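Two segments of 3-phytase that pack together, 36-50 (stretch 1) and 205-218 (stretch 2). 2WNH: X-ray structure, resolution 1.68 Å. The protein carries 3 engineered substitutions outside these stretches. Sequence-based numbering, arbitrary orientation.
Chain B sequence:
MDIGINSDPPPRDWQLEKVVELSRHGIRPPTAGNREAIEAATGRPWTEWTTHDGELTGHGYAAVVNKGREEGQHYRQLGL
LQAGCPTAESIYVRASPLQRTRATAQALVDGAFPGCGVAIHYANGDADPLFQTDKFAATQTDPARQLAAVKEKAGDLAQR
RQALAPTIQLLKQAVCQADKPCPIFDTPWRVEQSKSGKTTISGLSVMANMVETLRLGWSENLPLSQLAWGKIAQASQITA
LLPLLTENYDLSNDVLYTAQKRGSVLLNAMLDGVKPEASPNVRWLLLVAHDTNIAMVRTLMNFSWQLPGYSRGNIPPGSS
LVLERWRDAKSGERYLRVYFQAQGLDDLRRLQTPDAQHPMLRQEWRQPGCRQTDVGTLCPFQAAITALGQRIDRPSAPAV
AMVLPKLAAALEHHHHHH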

# COMPACT_ATOMS: atom_id res chain seq x y z
N GLU B 36 -18.85 -7.80 41.57
CA GLU B 36 -19.31 -8.02 42.95
C GLU B 36 -20.81 -8.25 42.98
O GLU B 36 -21.29 -9.21 43.59
CB GLU B 36 -18.97 -6.83 43.84
CG GLU B 36 -17.54 -6.76 44.33
CD GLU B 36 -17.27 -5.57 45.26
OE1 GLU B 36 -18.10 -4.63 45.34
OE2 GLU B 36 -16.20 -5.58 45.91
N ALA B 37 -21.53 -7.36 42.31
CA ALA B 37 -22.99 -7.37 42.29
C ALA B 37 -23.57 -8.59 41.58
O ALA B 37 -24.49 -9.22 42.10
CB ALA B 37 -23.54 -6.09 41.65
N ILE B 38 -23.06 -8.90 40.39
CA ILE B 38 -23.64 -9.97 39.59
C ILE B 38 -23.29 -11.34 40.17
O ILE B 38 -24.09 -12.25 40.09
CB ILE B 38 -23.30 -9.85 38.07
CG1 ILE B 38 -21.80 -10.07 37.79
CG2 ILE B 38 -23.81 -8.49 37.52
CD1 ILE B 38 -21.43 -9.98 36.29
N GLU B 39 -22.10 -11.46 40.75
CA GLU B 39 -21.71 -12.72 41.37
C GLU B 39 -22.52 -12.96 42.64
O GLU B 39 -22.91 -14.10 42.91
CB GLU B 39 -20.21 -12.77 41.62
CG GLU B 39 -19.44 -12.96 40.31
CD GLU B 39 -17.94 -13.10 40.48
OE1 GLU B 39 -17.39 -12.81 41.57
OE2 GLU B 39 -17.30 -13.48 39.48
N ALA B 40 -22.80 -11.90 43.39
CA ALA B 40 -23.67 -12.00 44.57
C ALA B 40 -25.10 -12.33 44.17
O ALA B 40 -25.73 -13.21 44.76
CB ALA B 40 -23.63 -10.71 45.41
N ALA B 41 -25.60 -11.64 43.14
CA ALA B 41 -26.96 -11.84 42.62
C ALA B 41 -27.29 -13.27 42.20
O ALA B 41 -28.44 -13.70 42.30
CB ALA B 41 -27.22 -10.89 41.45
N THR B 42 -26.29 -13.98 41.68
CA THR B 42 -26.53 -15.31 41.10
C THR B 42 -25.87 -16.41 41.91
O THR B 42 -25.98 -17.59 41.56
CB THR B 42 -26.00 -15.38 39.64
OG1 THR B 42 -24.60 -15.03 39.63
CG2 THR B 42 -26.77 -14.44 38.75
N GLY B 43 -25.18 -16.02 42.98
CA GLY B 43 -24.52 -16.95 43.88
C GLY B 43 -23.44 -17.80 43.23
O GLY B 43 -23.19 -18.92 43.66
N ARG B 44 -22.80 -17.27 42.19
CA ARG B 44 -21.70 -18.01 41.55
C ARG B 44 -20.71 -17.07 40.86
O ARG B 44 -21.05 -15.92 40.59
CB ARG B 44 -22.25 -19.08 40.59
CG ARG B 44 -22.33 -18.67 39.15
CD ARG B 44 -23.63 -18.00 38.86
NE ARG B 44 -24.53 -18.64 37.91
CZ ARG B 44 -24.35 -19.76 37.20
NH1 ARG B 44 -23.25 -20.49 37.29
NH2 ARG B 44 -25.31 -20.16 36.37
N PRO B 45 -19.49 -17.55 40.59
CA PRO B 45 -18.52 -16.74 39.86
C PRO B 45 -18.86 -16.66 38.38
O PRO B 45 -19.40 -17.62 37.80
CB PRO B 45 -17.21 -17.50 40.04
CG PRO B 45 -17.65 -18.94 40.17
CD PRO B 45 -18.93 -18.87 40.95
N TRP B 46 -18.56 -15.50 37.78
CA TRP B 46 -18.72 -15.28 36.36
C TRP B 46 -17.33 -15.30 35.73
O TRP B 46 -16.32 -15.12 36.42
CB TRP B 46 -19.39 -13.94 36.10
CG TRP B 46 -20.85 -13.92 36.34
CD1 TRP B 46 -21.51 -14.35 37.47
CD2 TRP B 46 -21.86 -13.40 35.46
NE1 TRP B 46 -22.86 -14.16 37.33
CE2 TRP B 46 -23.11 -13.58 36.11
CE3 TRP B 46 -21.84 -12.82 34.19
CZ2 TRP B 46 -24.32 -13.17 35.53
CZ3 TRP B 46 -23.05 -12.42 33.61
CH2 TRP B 46 -24.27 -12.60 34.28
N THR B 47 -17.30 -15.51 34.42
CA THR B 47 -16.05 -15.59 33.67
C THR B 47 -15.12 -14.42 33.98
O THR B 47 -15.55 -13.26 34.06
CB THR B 47 -16.33 -15.64 32.17
OG1 THR B 47 -17.15 -16.78 31.89
CG2 THR B 47 -15.03 -15.71 31.34
N GLU B 48 -13.85 -14.75 34.19
CA GLU B 48 -12.76 -13.80 34.31
C GLU B 48 -12.19 -13.64 32.92
O GLU B 48 -11.77 -14.62 32.31
CB GLU B 48 -11.69 -14.35 35.26
CG GLU B 48 -12.16 -14.48 36.71
CD GLU B 48 -12.24 -13.14 37.42
OE1 GLU B 48 -11.68 -12.14 36.89
OE2 GLU B 48 -12.86 -13.08 38.50
N TRP B 49 -12.18 -12.41 32.41
CA TRP B 49 -11.70 -12.16 31.05
C TRP B 49 -10.20 -11.98 31.01
O TRP B 49 -9.56 -11.78 32.05
CB TRP B 49 -12.37 -10.92 30.45
CG TRP B 49 -13.85 -10.91 30.40
CD1 TRP B 49 -14.72 -11.51 31.27
CD2 TRP B 49 -14.66 -10.18 29.47
NE1 TRP B 49 -16.01 -11.21 30.93
CE2 TRP B 49 -16.01 -10.41 29.82
CE3 TRP B 49 -14.38 -9.37 28.36
CZ2 TRP B 49 -17.08 -9.85 29.10
CZ3 TRP B 49 -15.44 -8.80 27.65
CH2 TRP B 49 -16.78 -9.05 28.02
N THR B 50 -9.62 -12.04 29.81
CA THR B 50 -8.17 -11.87 29.66
C THR B 50 -7.80 -10.40 29.90
O THR B 50 -6.67 -10.08 30.22
CB THR B 50 -7.68 -12.35 28.28
OG1 THR B 50 -8.06 -13.72 28.11
CG2 THR B 50 -6.15 -12.28 28.19
N SER B 205 -31.66 -2.86 38.88
CA SER B 205 -30.35 -2.29 38.58
C SER B 205 -29.30 -3.38 38.39
O SER B 205 -28.52 -3.31 37.44
CB SER B 205 -29.90 -1.24 39.60
OG SER B 205 -29.72 -1.80 40.89
N VAL B 206 -29.31 -4.40 39.26
CA VAL B 206 -28.35 -5.50 39.13
C VAL B 206 -28.68 -6.37 37.92
O VAL B 206 -27.78 -6.81 37.22
CB VAL B 206 -28.19 -6.31 40.44
CG1 VAL B 206 -27.16 -7.43 40.26
CG2 VAL B 206 -27.73 -5.39 41.58
N MET B 207 -29.97 -6.59 37.65
CA MET B 207 -30.35 -7.28 36.42
C MET B 207 -29.81 -6.57 35.18
O MET B 207 -29.33 -7.22 34.25
CB MET B 207 -31.86 -7.44 36.30
CG MET B 207 -32.39 -8.60 37.15
SD MET B 207 -34.16 -8.77 36.99
CE MET B 207 -34.69 -8.31 38.63
N ALA B 208 -29.88 -5.25 35.20
CA ALA B 208 -29.32 -4.43 34.11
C ALA B 208 -27.81 -4.62 33.98
O ALA B 208 -27.30 -4.71 32.85
CB ALA B 208 -29.69 -2.95 34.31
N ASN B 209 -27.10 -4.68 35.11
CA ASN B 209 -25.66 -5.02 35.14
C ASN B 209 -25.41 -6.38 34.48
O ASN B 209 -24.42 -6.56 33.77
CB ASN B 209 -25.11 -5.14 36.58
CG ASN B 209 -25.02 -3.82 37.33
OD1 ASN B 209 -25.03 -3.82 38.58
ND2 ASN B 209 -24.89 -2.71 36.61
N MET B 210 -26.29 -7.35 34.76
CA MET B 210 -26.14 -8.69 34.18
C MET B 210 -26.33 -8.67 32.66
O MET B 210 -25.53 -9.26 31.94
CB MET B 210 -27.13 -9.67 34.84
CG MET B 210 -26.76 -10.03 36.26
SD MET B 210 -28.02 -11.15 36.93
CE MET B 210 -29.08 -10.00 37.73
N VAL B 211 -27.39 -8.02 32.19
CA VAL B 211 -27.68 -7.90 30.76
C VAL B 211 -26.57 -7.18 29.99
O VAL B 211 -26.16 -7.63 28.94
CB VAL B 211 -29.05 -7.24 30.53
CG1 VAL B 211 -29.26 -6.85 29.06
CG2 VAL B 211 -30.16 -8.18 31.01
N GLU B 212 -26.06 -6.07 30.54
CA GLU B 212 -24.89 -5.40 29.92
C GLU B 212 -23.69 -6.34 29.81
O GLU B 212 -23.04 -6.41 28.76
CB GLU B 212 -24.51 -4.15 30.70
CG GLU B 212 -23.38 -3.30 30.04
CD GLU B 212 -23.78 -2.66 28.70
OE1 GLU B 212 -24.97 -2.30 28.51
OE2 GLU B 212 -22.88 -2.48 27.85
N THR B 213 -23.40 -7.07 30.89
CA THR B 213 -22.28 -8.03 30.88
C THR B 213 -22.44 -9.11 29.80
O THR B 213 -21.48 -9.46 29.09
CB THR B 213 -22.09 -8.68 32.28
OG1 THR B 213 -21.91 -7.64 33.26
CG2 THR B 213 -20.89 -9.63 32.28
N LEU B 214 -23.66 -9.64 29.67
CA LEU B 214 -23.94 -10.63 28.63
C LEU B 214 -23.81 -10.02 27.24
O LEU B 214 -23.21 -10.62 26.35
CB LEU B 214 -25.32 -11.27 28.84
CG LEU B 214 -25.44 -12.05 30.17
CD1 LEU B 214 -26.88 -12.47 30.34
CD2 LEU B 214 -24.53 -13.27 30.23
N ARG B 215 -24.36 -8.81 27.06
CA ARG B 215 -24.26 -8.11 25.78
C ARG B 215 -22.80 -7.85 25.40
O ARG B 215 -22.40 -8.03 24.24
CB ARG B 215 -25.01 -6.77 25.82
CG ARG B 215 -24.83 -5.93 24.54
CD ARG B 215 -23.67 -4.91 24.70
NE ARG B 215 -24.16 -3.73 25.43
CZ ARG B 215 -24.98 -2.83 24.90
NH1 ARG B 215 -25.39 -2.94 23.64
NH2 ARG B 215 -25.41 -1.80 25.63
N LEU B 216 -22.02 -7.39 26.38
CA LEU B 216 -20.58 -7.16 26.17
C LEU B 216 -19.82 -8.46 25.88
O LEU B 216 -19.03 -8.50 24.93
CB LEU B 216 -19.96 -6.41 27.37
CG LEU B 216 -20.38 -4.93 27.50
CD1 LEU B 216 -20.00 -4.39 28.87
CD2 LEU B 216 -19.80 -4.07 26.38
N GLY B 217 -20.10 -9.53 26.63
CA GLY B 217 -19.50 -10.86 26.33
C GLY B 217 -19.82 -11.43 24.94
O GLY B 217 -18.94 -12.06 24.32
N TRP B 218 -21.07 -11.23 24.48
CA TRP B 218 -21.48 -11.57 23.11
C TRP B 218 -20.63 -10.78 22.12
O TRP B 218 -20.02 -11.33 21.19
CB TRP B 218 -22.97 -11.28 22.83
CG TRP B 218 -23.35 -11.70 21.41
CD1 TRP B 218 -23.39 -10.92 20.29
CD2 TRP B 218 -23.65 -13.04 20.98
NE1 TRP B 218 -23.72 -11.68 19.19
CE2 TRP B 218 -23.90 -12.98 19.59
CE3 TRP B 218 -23.77 -14.27 21.65
CZ2 TRP B 218 -24.23 -14.13 18.84
CZ3 TRP B 218 -24.11 -15.42 20.89
CH2 TRP B 218 -24.34 -15.33 19.51

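The contact between these two segments of 3-phytase is an apolar one, in which the end of one helix and the loop that follows it lie across a long helix, with no hydrogen bond passing between them. It illustrates a general principle: where side chains interlock across an interface, polar groups can be satisfied within each segment, leaving shape and van der Waals contact to join the two.

The helices approach to 9.2 Å between axes and cross at -108°, closer to perpendicular than to parallel. Such a crossing confines direct helix-helix contact to a small patch, and the backbones come nearest at two points there: the CA atoms of Ala37 and Val206 are 6.5 Å apart, those of Ile38 and Met210 6.1 Å. At the center of the patch Ile38 acts as a knob, its side chain seated in a hole formed by Val206, Asn209, Met210 and Thr213. Its CG2 lies 3.6 Å from Met210 CG and 3.7 Å from Asn209 CB, while its CD1 reaches to 3.9 Å from Thr213 OG1. That hydroxyl is already engaged, donating to Asn209 O at 2.8 Å in its own helix, so it can border an aliphatic group without leaving its hydrogen unpaired. One turn of helix separates Ala37 from Ala41, and both point toward the partner; Val206 CG1 packs 4.1 Å from Ala37 CB and 3.7 Å from Ala41 CB.

The chain then turns at Gly43, whose positive phi belongs to a Schellman motif, and the loop extends the contact along the second helix. Trp46 is held in place from its own side: its backbone N donates to Glu39 OE2 at 2.9 Å, and its NE1 to Thr42 OG1 at 3.0 Å. Thr42 OG1 in turn donates to Ile38 O at 2.9 Å, linking the indole to the helix that carries the knob. With its polar atom thus occupied, the ring offers carbon to the other segment, CZ2 lying 4.0 Å from Met210 CG and CZ3 3.8 Å from both Thr213 CG2 and Leu214 CD2.

Farther along, Trp49 meets the helix with its ring edge. Its CH2 comes to 3.6 Å from Gly217 N and 4.2 Å from Leu216 CB. The indole edge rests against the backbone of Gly217, whose N already donates to Thr213 O at 2.8 Å, so the approach is one of packing. Together the two segments bury 516 Å², both sides summed.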